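Side-chain contacts in glycosyl hydrolase (Bacteroides ovatus, PDB 3QC2), which is a glycosyl hydrolase of a family with a beta-propeller fold, built largely of antiparallel beta sheets: residues C39-D44 against L115-G120; I126-T129 against L133-M136; V150-S153 against W159-H162; Y202-G207 against F212-D217. One frame throughout, in Å; residues are numbered along the deposited sequence.

Interaction 1: C39-D44 against L115-G120; sequences CPLTKD and LEWPGG
Leu-41 lies over one face of the Trp-117 indole, and the two side chains run past each other in opposite directions. Two parts of the leucine touch the ring at different places. CB stands almost exactly above the six-membered ring, 3.9 Å from its centroid and only 6° off the normal, a CH-pi contact, whereas Leu-41 CD1 reaches along the same face toward the CE3 and CD2 side of the ring and comes to 3.3 Å from Trp-117 CE3. Pro-118, joined to the tryptophan by a cis peptide bond, lays its CB over the centre of the other face, so the ring is sandwiched between two aliphatic groups. With CG anti to the backbone N (chi1 -172°), the indole is carried out from the end of helix 113-116 toward the turn 39-44.

That turn links strands 37-39 and 44-46 and contains a G1 beta bulge: Lys-43 and Asp-44 both face Cys-39, and Lys-43 N donates to Cys-39 O over 2.8 Å. The contact thus joins the turn between these two strands to the loop leading into strand 120-128, at the periphery of this beta-propeller-type enzyme.

Thr-42 crosses the indole at about a right angle, placing OG1 at the ring edge, 3.5 Å from Trp-117 CH2. Cys-39 SG approaches the six-membered ring obliquely, a sulfur-aromatic contact, and lies 4.1 Å from the same Trp-117 CH2. The sulfur also accepts a hydrogen bond from Thr-42 N (3.4 Å, 161°), which ties it into the turn. Pro-107 and Arg-85 touch the tryptophan as well.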
# COMPACT_ATOMS: atom_id res chain seq x y z
N CYS A 39 -22.84 7.45 9.42
CA CYS A 39 -22.35 7.98 8.15
C CYS A 39 -23.12 9.25 7.80
O CYS A 39 -24.34 9.20 7.62
CB CYS A 39 -22.50 6.94 7.04
SG CYS A 39 -21.98 7.52 5.44
N PRO A 40 -22.41 10.40 7.70
CA PRO A 40 -23.06 11.68 7.40
C PRO A 40 -23.72 11.75 6.01
O PRO A 40 -24.63 12.56 5.80
CB PRO A 40 -21.92 12.69 7.53
CG PRO A 40 -20.69 11.92 7.29
CD PRO A 40 -20.95 10.54 7.77
N LEU A 41 -23.24 10.92 5.06
CA LEU A 41 -23.80 10.89 3.70
C LEU A 41 -24.99 9.93 3.62
O LEU A 41 -25.98 10.22 2.95
CB LEU A 41 -22.72 10.50 2.68
CG LEU A 41 -21.57 11.50 2.52
CD1 LEU A 41 -20.57 11.00 1.49
CD2 LEU A 41 -22.10 12.88 2.12
N THR A 42 -24.90 8.78 4.30
CA THR A 42 -26.00 7.80 4.33
C THR A 42 -27.13 8.30 5.26
O THR A 42 -28.29 7.91 5.09
CB THR A 42 -25.53 6.42 4.81
OG1 THR A 42 -24.34 6.04 4.13
CG2 THR A 42 -26.62 5.36 4.58
N LYS A 43 -26.78 9.16 6.24
CA LYS A 43 -27.73 9.68 7.25
C LYS A 43 -28.26 8.55 8.16
O LYS A 43 -29.41 8.59 8.60
CB LYS A 43 -28.93 10.41 6.59
CG LYS A 43 -28.57 11.59 5.69
CD LYS A 43 -28.12 12.82 6.48
CE LYS A 43 -28.00 14.05 5.54
NZ LYS A 43 -27.77 15.33 6.27
N ASP A 44 -27.42 7.56 8.44
CA ASP A 44 -27.83 6.42 9.28
C ASP A 44 -26.62 5.66 9.82
O ASP A 44 -25.54 5.76 9.26
CB ASP A 44 -28.73 5.46 8.47
CG ASP A 44 -29.50 4.46 9.36
OD1 ASP A 44 -29.94 4.85 10.47
OD2 ASP A 44 -29.67 3.30 8.93
N LEU A 115 -16.02 12.81 -5.78
CA LEU A 115 -14.91 11.91 -6.13
C LEU A 115 -14.83 10.69 -5.23
O LEU A 115 -14.30 9.65 -5.64
CB LEU A 115 -13.57 12.66 -6.05
CG LEU A 115 -13.46 13.96 -6.82
CD1 LEU A 115 -12.03 14.52 -6.69
CD2 LEU A 115 -13.84 13.76 -8.30
N GLU A 116 -15.39 10.80 -4.01
CA GLU A 116 -15.30 9.73 -3.01
C GLU A 116 -16.59 8.96 -2.69
O GLU A 116 -16.54 8.00 -1.93
CB GLU A 116 -14.73 10.31 -1.71
CG GLU A 116 -13.33 10.86 -1.89
CD GLU A 116 -12.75 11.49 -0.63
OE1 GLU A 116 -13.45 11.56 0.42
OE2 GLU A 116 -11.59 11.90 -0.70
N TRP A 117 -17.73 9.38 -3.24
CA TRP A 117 -18.99 8.69 -2.93
C TRP A 117 -19.53 7.97 -4.17
O TRP A 117 -19.54 8.54 -5.27
CB TRP A 117 -20.02 9.70 -2.41
CG TRP A 117 -21.27 9.04 -1.89
CD1 TRP A 117 -22.51 9.04 -2.48
CD2 TRP A 117 -21.39 8.28 -0.70
NE1 TRP A 117 -23.40 8.33 -1.71
CE2 TRP A 117 -22.73 7.85 -0.61
CE3 TRP A 117 -20.49 7.92 0.32
CZ2 TRP A 117 -23.19 7.07 0.45
CZ3 TRP A 117 -20.95 7.15 1.37
CH2 TRP A 117 -22.29 6.73 1.43
N PRO A 118 -20.01 6.70 -4.01
CA PRO A 118 -20.13 5.86 -2.81
C PRO A 118 -19.01 4.80 -2.59
O PRO A 118 -19.14 3.96 -1.70
CB PRO A 118 -21.47 5.17 -3.03
CG PRO A 118 -21.53 4.94 -4.52
CD PRO A 118 -20.66 6.04 -5.17
N GLY A 119 -17.94 4.84 -3.38
CA GLY A 119 -16.85 3.86 -3.24
C GLY A 119 -15.98 4.11 -2.00
O GLY A 119 -15.40 3.17 -1.44
N GLY A 120 -15.88 5.37 -1.60
CA GLY A 120 -15.13 5.74 -0.42
C GLY A 120 -13.67 6.00 -0.65
O GLY A 120 -13.25 6.36 -1.77

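Interaction 2: I126-T129 against L133-M136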
# COMPACT_ATOMS: atom_id res chain seq x y z
N ILE A 126 1.03 5.65 3.96
CA ILE A 126 1.42 6.79 4.76
C ILE A 126 2.93 6.89 4.95
O ILE A 126 3.60 5.91 5.27
CB ILE A 126 0.75 6.74 6.17
CG1 ILE A 126 -0.80 6.83 6.03
CG2 ILE A 126 1.27 7.88 7.07
CD1 ILE A 126 -1.56 6.77 7.39
N ALA A 127 3.46 8.10 4.74
CA ALA A 127 4.85 8.41 4.96
C ALA A 127 4.85 9.68 5.81
O ALA A 127 3.87 10.44 5.81
CB ALA A 127 5.57 8.63 3.65
N VAL A 128 5.94 9.90 6.55
CA VAL A 128 6.03 11.07 7.43
C VAL A 128 7.26 11.91 7.13
O VAL A 128 8.31 11.37 6.84
CB VAL A 128 6.07 10.66 8.94
CG1 VAL A 128 7.30 9.81 9.24
CG2 VAL A 128 6.02 11.92 9.87
N THR A 129 7.10 13.23 7.19
CA THR A 129 8.21 14.14 6.95
C THR A 129 9.11 14.20 8.18
O THR A 129 8.77 13.66 9.23
CB THR A 129 7.73 15.61 6.66
OG1 THR A 129 7.06 16.16 7.81
CG2 THR A 129 6.80 15.64 5.46
N LEU A 133 4.87 15.61 9.76
CA LEU A 133 3.68 15.78 8.91
C LEU A 133 3.45 14.45 8.20
O LEU A 133 4.28 14.02 7.40
CB LEU A 133 3.86 16.90 7.87
CG LEU A 133 2.63 17.17 6.96
CD1 LEU A 133 1.45 17.67 7.78
CD2 LEU A 133 2.96 18.17 5.85
N TYR A 134 2.33 13.80 8.51
CA TYR A 134 1.98 12.54 7.88
C TYR A 134 1.28 12.83 6.58
O TYR A 134 0.35 13.65 6.53
CB TYR A 134 1.11 11.69 8.80
CG TYR A 134 1.85 11.24 10.02
CD1 TYR A 134 1.87 12.01 11.18
CD2 TYR A 134 2.59 10.06 10.02
CE1 TYR A 134 2.57 11.60 12.31
CE2 TYR A 134 3.30 9.65 11.14
CZ TYR A 134 3.28 10.43 12.28
OH TYR A 134 3.98 10.02 13.40
N VAL A 135 1.74 12.17 5.50
CA VAL A 135 1.18 12.35 4.17
C VAL A 135 0.58 11.02 3.71
O VAL A 135 1.30 10.00 3.58
CB VAL A 135 2.26 12.81 3.17
CG1 VAL A 135 1.65 13.00 1.76
CG2 VAL A 135 2.92 14.10 3.65
N MSE A 136 -0.73 11.02 3.45
CA MSE A 136 -1.42 9.84 3.00
C MSE A 136 -1.75 9.89 1.54
O MSE A 136 -2.37 10.83 1.06
CB MSE A 136 -2.73 9.66 3.77
CG MSE A 136 -3.65 8.58 3.18
SE MSE A 136 -5.29 8.42 4.15
CE MSE A 136 -4.58 7.63 5.70
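The ring of Tyr-134 carries Val-128 on one face: CG2 sits over the ring centre, 3.8 Å from the centroid, as a CH-pi contact, and Val-128 CB lies 3.7 Å from Tyr-134 CE2. The two side chains run side by side in the same direction, since the residues are a directly facing, non-hydrogen-bonded pair. Ile-126 meets the ring differently, at its edge, where its CG2 branch lies 3.9 Å from Tyr-134 CD2. The other branch of the isoleucine turns away from the tyrosine. It carries CD1 to 3.6 Å from the methyl CE of selenomethionine Met-136, whose chain bends at its last torsion (chi3 -71°) and so swings that methyl back toward Ile-126.

These residues share one face of a beta hairpin, strands 120-128 and 134-141, within a four-stranded antiparallel sheet consistent with a propeller blade. Ala-127 and Val-135 form the hydrogen-bonded pair between them and project to the other face, against Ile-195 of strand 192-198. Their bond from Val-135 N to Ala-127 O is 2.8 Å long and almost straight.

Toward the turn, Thr-129 and Leu-133 add two further bonds, one of them through a side chain. Thr-129 N donates to Leu-133 O, but the return bond, from Leu-133 N, ends on the side-chain OG1 of Thr-129 at 3.0 Å. The hydroxyl reaches that NH because chi1 of 65° places OG1 between the backbone N and the carbonyl carbon. Chemically, a hydroxyl stands in for a backbone carbonyl next to the turn, while the buried tyrosine has its OH satisfied by a hydrogen bond with Leu-60 O of strand 52-61, in another sheet.

Interaction 3: V150-S153 against W159-H162; sequences VATS and WTKH
Thr-152 and Thr-160 face each other as a hydrogen-bonded pair in the antiparallel hairpin of strands 146-153 and 160-164, a hairpin that includes the outermost strand 160-164 of a four-stranded sheet that fits a propeller blade. Backbone bonds come first. Thr-152 N donates to Thr-160 O and Thr-160 N to Thr-152 O. Farther along, His-162 N reaches Val-150 O at 3.0 Å. Between them, Ala-151 and Lys-161 form the non-hydrogen-bonded pair; the lysine amine is held by Glu-116 and Asp-110 in salt bridges and by Tyr-106 O.

Aromatic contacts lie at the turn end. Ser-153 rests its CB on the Trp-159 indole, 3.4 Å from the centroid of the six-membered ring, offset toward the rim. The serine CB is 3.3 Å from Trp-159 CE3, so the fit is close. Meanwhile Ser-153 OG serves the turn, accepting from Leu-156 N. The indole edge meets Ala-151 O, 3.5 Å from Trp-159 CZ3, and Ala-151 CB lies 3.9 Å from CE3 of the tryptophan. Phe-105 meets the Trp-159 ring edge-to-face.

Polar side chains link the strands on the face of Thr-152. The threonine chain crosses the imidazole of His-162 at about a right angle and touches it at the ring edge; a chi1 of 54° turns OG1, rather than the methyl, to that edge. This hydroxyl has two partners: a water lies 2.6 Å from Thr-152 OG1, continuing weakly to Thr-160 OG1, and His-162 NE2 is hydrogen-bonded to Thr-152 OG1 at 2.7 Å.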
# COMPACT_ATOMS: atom_id res chain seq x y z
N VAL A 150 -4.42 12.94 -2.03
CA VAL A 150 -3.59 13.26 -0.90
C VAL A 150 -4.38 13.77 0.31
O VAL A 150 -5.36 14.50 0.16
CB VAL A 150 -2.53 14.34 -1.28
CG1 VAL A 150 -1.55 14.57 -0.12
CG2 VAL A 150 -1.78 13.91 -2.54
N ALA A 151 -3.93 13.36 1.50
CA ALA A 151 -4.50 13.81 2.77
C ALA A 151 -3.35 13.97 3.78
O ALA A 151 -2.48 13.12 3.84
CB ALA A 151 -5.52 12.82 3.29
N THR A 152 -3.34 15.06 4.54
CA THR A 152 -2.27 15.29 5.54
C THR A 152 -2.81 15.35 6.95
O THR A 152 -3.97 15.72 7.17
CB THR A 152 -1.46 16.58 5.26
OG1 THR A 152 -2.35 17.70 5.15
CG2 THR A 152 -0.67 16.45 3.99
N SER A 153 -1.96 15.00 7.90
CA SER A 153 -2.30 14.99 9.31
C SER A 153 -1.07 15.06 10.17
O SER A 153 0.04 14.73 9.73
CB SER A 153 -3.04 13.71 9.63
OG SER A 153 -3.12 13.51 11.03
N TRP A 159 -7.66 14.50 9.62
CA TRP A 159 -7.07 14.61 8.27
C TRP A 159 -7.60 15.77 7.46
O TRP A 159 -8.78 16.14 7.58
CB TRP A 159 -7.31 13.32 7.50
CG TRP A 159 -6.62 12.18 8.10
CD1 TRP A 159 -7.10 11.35 9.05
CD2 TRP A 159 -5.29 11.75 7.82
NE1 TRP A 159 -6.15 10.40 9.38
CE2 TRP A 159 -5.03 10.63 8.63
CE3 TRP A 159 -4.28 12.20 6.95
CZ2 TRP A 159 -3.81 9.95 8.61
CZ3 TRP A 159 -3.07 11.52 6.92
CH2 TRP A 159 -2.85 10.41 7.75
N THR A 160 -6.73 16.34 6.62
CA THR A 160 -7.09 17.41 5.71
C THR A 160 -7.01 16.85 4.29
O THR A 160 -5.95 16.41 3.87
CB THR A 160 -6.15 18.60 5.82
OG1 THR A 160 -6.11 19.05 7.17
CG2 THR A 160 -6.62 19.75 4.91
N LYS A 161 -8.13 16.86 3.58
CA LYS A 161 -8.19 16.35 2.22
C LYS A 161 -7.77 17.43 1.24
O LYS A 161 -8.35 18.53 1.23
CB LYS A 161 -9.61 15.88 1.90
CG LYS A 161 -10.15 14.79 2.87
CD LYS A 161 -11.55 14.33 2.46
CE LYS A 161 -12.07 13.24 3.37
NZ LYS A 161 -13.41 12.71 2.92
N HIS A 162 -6.76 17.14 0.42
CA HIS A 162 -6.25 18.10 -0.55
C HIS A 162 -6.66 17.75 -1.99
O HIS A 162 -6.29 18.47 -2.93
CB HIS A 162 -4.73 18.18 -0.45
CG HIS A 162 -4.24 18.60 0.90
ND1 HIS A 162 -4.12 19.93 1.27
CD2 HIS A 162 -3.82 17.88 1.96
CE1 HIS A 162 -3.66 20.00 2.50
NE2 HIS A 162 -3.47 18.77 2.95
O HOH W 1 -2.91 18.34 7.57

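Interaction 4: Y202-G207 against F212-D217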
# COMPACT_ATOMS: atom_id res chain seq x y z
N TYR A 202 10.47 16.32 -3.84
CA TYR A 202 9.94 15.11 -3.24
C TYR A 202 9.69 14.14 -4.41
O TYR A 202 9.44 14.60 -5.54
CB TYR A 202 8.66 15.40 -2.45
CG TYR A 202 8.88 16.31 -1.24
CD1 TYR A 202 9.48 15.81 -0.08
CD2 TYR A 202 8.47 17.65 -1.25
CE1 TYR A 202 9.68 16.63 1.05
CE2 TYR A 202 8.67 18.49 -0.13
CZ TYR A 202 9.28 17.97 1.02
OH TYR A 202 9.48 18.77 2.14
N PHE A 203 9.75 12.83 -4.15
CA PHE A 203 9.60 11.82 -5.21
C PHE A 203 8.65 10.69 -4.82
O PHE A 203 8.57 10.30 -3.65
CB PHE A 203 10.98 11.23 -5.57
CG PHE A 203 10.96 10.34 -6.78
CD1 PHE A 203 10.72 8.99 -6.65
CD2 PHE A 203 11.19 10.86 -8.05
CE1 PHE A 203 10.69 8.14 -7.79
CE2 PHE A 203 11.17 10.02 -9.20
CZ PHE A 203 10.92 8.66 -9.06
N MSE A 204 7.95 10.15 -5.82
CA MSE A 204 7.00 9.10 -5.61
C MSE A 204 6.92 8.14 -6.80
O MSE A 204 6.96 8.57 -7.95
CB MSE A 204 5.60 9.74 -5.40
CG MSE A 204 4.46 8.78 -5.36
SE MSE A 204 2.75 9.65 -5.05
CE MSE A 204 2.50 10.62 -6.73
N TYR A 205 6.82 6.84 -6.50
CA TYR A 205 6.57 5.82 -7.49
C TYR A 205 5.08 5.56 -7.35
O TYR A 205 4.57 5.54 -6.23
CB TYR A 205 7.30 4.52 -7.19
CG TYR A 205 8.78 4.62 -7.22
CD1 TYR A 205 9.47 4.47 -8.41
CD2 TYR A 205 9.51 4.83 -6.05
CE1 TYR A 205 10.85 4.54 -8.44
CE2 TYR A 205 10.90 4.91 -6.08
CZ TYR A 205 11.56 4.76 -7.28
OH TYR A 205 12.91 4.84 -7.33
N TRP A 206 4.38 5.37 -8.46
CA TRP A 206 2.95 5.11 -8.39
C TRP A 206 2.46 4.29 -9.56
O TRP A 206 3.15 4.20 -10.60
CB TRP A 206 2.16 6.43 -8.35
CG TRP A 206 2.26 7.25 -9.63
CD1 TRP A 206 3.22 8.16 -9.95
CD2 TRP A 206 1.36 7.22 -10.74
NE1 TRP A 206 2.98 8.69 -11.18
CE2 TRP A 206 1.84 8.13 -11.69
CE3 TRP A 206 0.19 6.50 -11.02
CZ2 TRP A 206 1.20 8.35 -12.93
CZ3 TRP A 206 -0.45 6.71 -12.25
CH2 TRP A 206 0.06 7.63 -13.18
N GLY A 207 1.28 3.69 -9.41
CA GLY A 207 0.64 2.93 -10.48
C GLY A 207 0.26 1.50 -10.14
O GLY A 207 0.78 0.91 -9.17
N PHE A 212 4.98 3.97 -12.58
CA PHE A 212 5.24 5.31 -13.06
C PHE A 212 5.96 6.07 -11.93
O PHE A 212 6.32 5.49 -10.91
CB PHE A 212 3.92 6.04 -13.37
CG PHE A 212 3.05 5.36 -14.42
CD1 PHE A 212 3.33 5.51 -15.79
CD2 PHE A 212 1.93 4.62 -14.04
CE1 PHE A 212 2.51 4.89 -16.77
CE2 PHE A 212 1.09 4.00 -15.01
CZ PHE A 212 1.38 4.14 -16.37
N ALA A 213 6.17 7.36 -12.13
CA ALA A 213 6.78 8.20 -11.09
C ALA A 213 6.24 9.61 -11.16
O ALA A 213 5.59 10.00 -12.15
CB ALA A 213 8.28 8.20 -11.22
N ALA A 214 6.48 10.37 -10.10
CA ALA A 214 6.03 11.75 -10.00
C ALA A 214 6.87 12.51 -8.99
O ALA A 214 7.49 11.92 -8.11
CB ALA A 214 4.56 11.79 -9.60
N THR A 215 6.89 13.83 -9.12
CA THR A 215 7.65 14.68 -8.23
C THR A 215 6.76 15.77 -7.66
O THR A 215 5.65 16.01 -8.17
CB THR A 215 8.82 15.36 -8.96
OG1 THR A 215 8.32 16.32 -9.90
CG2 THR A 215 9.70 14.32 -9.67
N SER A 216 7.23 16.43 -6.60
CA SER A 216 6.48 17.52 -5.97
C SER A 216 7.39 18.45 -5.17
O SER A 216 8.45 18.05 -4.70
CB SER A 216 5.39 16.96 -5.06
OG SER A 216 4.61 17.99 -4.50
N ASP A 217 6.95 19.70 -5.05
CA ASP A 217 7.67 20.71 -4.27
C ASP A 217 7.08 20.85 -2.87
O ASP A 217 7.76 21.32 -1.96
CB ASP A 217 7.60 22.06 -4.98
CG ASP A 217 8.39 22.08 -6.27
OD1 ASP A 217 9.60 21.73 -6.25
OD2 ASP A 217 7.82 22.48 -7.31
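Trp-206 and Phe-212 form the largest bump of this beta hairpin, in which strands 201-206 and 212-216 pair antiparallel through five successive residue pairs. A chi1 of 67° on Trp-206 turns the indole across toward strand 212-216. Phe-212 CB fits against its face, 3.4 Å from Trp-206 CE2. Farther out the phenyl ring slides over the six-membered ring as an offset stack, centroids 4.6 Å apart and planes at 27°. Gly-207 presents its CA to the phenylalanine edge, where the absence of a side chain leaves room for the ring.

Small residues supply the hollows. Ala-214 is low enough to admit two neighbours on one face: the CE methyl of selenomethionine Met-204, 3.7 Å from Ala-214 CB, and the five-membered side of the indole, whose CD1 lies 3.9 Å from that same Ala-214 CB. Trp-222 of the next strand covers Met-204 and Ala-214. On the other face the phenyl of Phe-203 crosses diagonally to Ala-213, bringing CZ to 3.4 Å from Ala-213 CB. Phe-203 also covers the ring of Tyr-205, with CE1 over its centre. Near the hairpin's open end, Tyr-202 lies with its ring edge against the backbone, CE2 3.5 Å from Asp-217 O. At the edge of the indole, Trp-206 NE1 donates a weak, bent hydrogen bond to Ala-213 O, 3.1 Å at 146°.

Interactions 2 and 3 belong to one four-stranded sheet: strands 134-141 and 146-153 are neighbours, and Tyr-134 N probably bonds to Ser-153 O and Met-136 N to Ala-151 O. Interaction 2, in the hairpin of strands 120-128 and 134-141, and interaction 4, the hairpin of a different sheet, are buried, with mostly apolar side-chain contacts. Their nearest atoms are about 5 Å apart and do not touch. Interaction 3 is partly buried and more polar, with a water touching threonines of both strands, weakly on the second. Interaction 1 is the most peripheral, its centre about 23 Å from the centre of the chain, and has no hydrogen bond between its segments; the Glu-116 to Lys-161 salt bridge connects it to interaction 3.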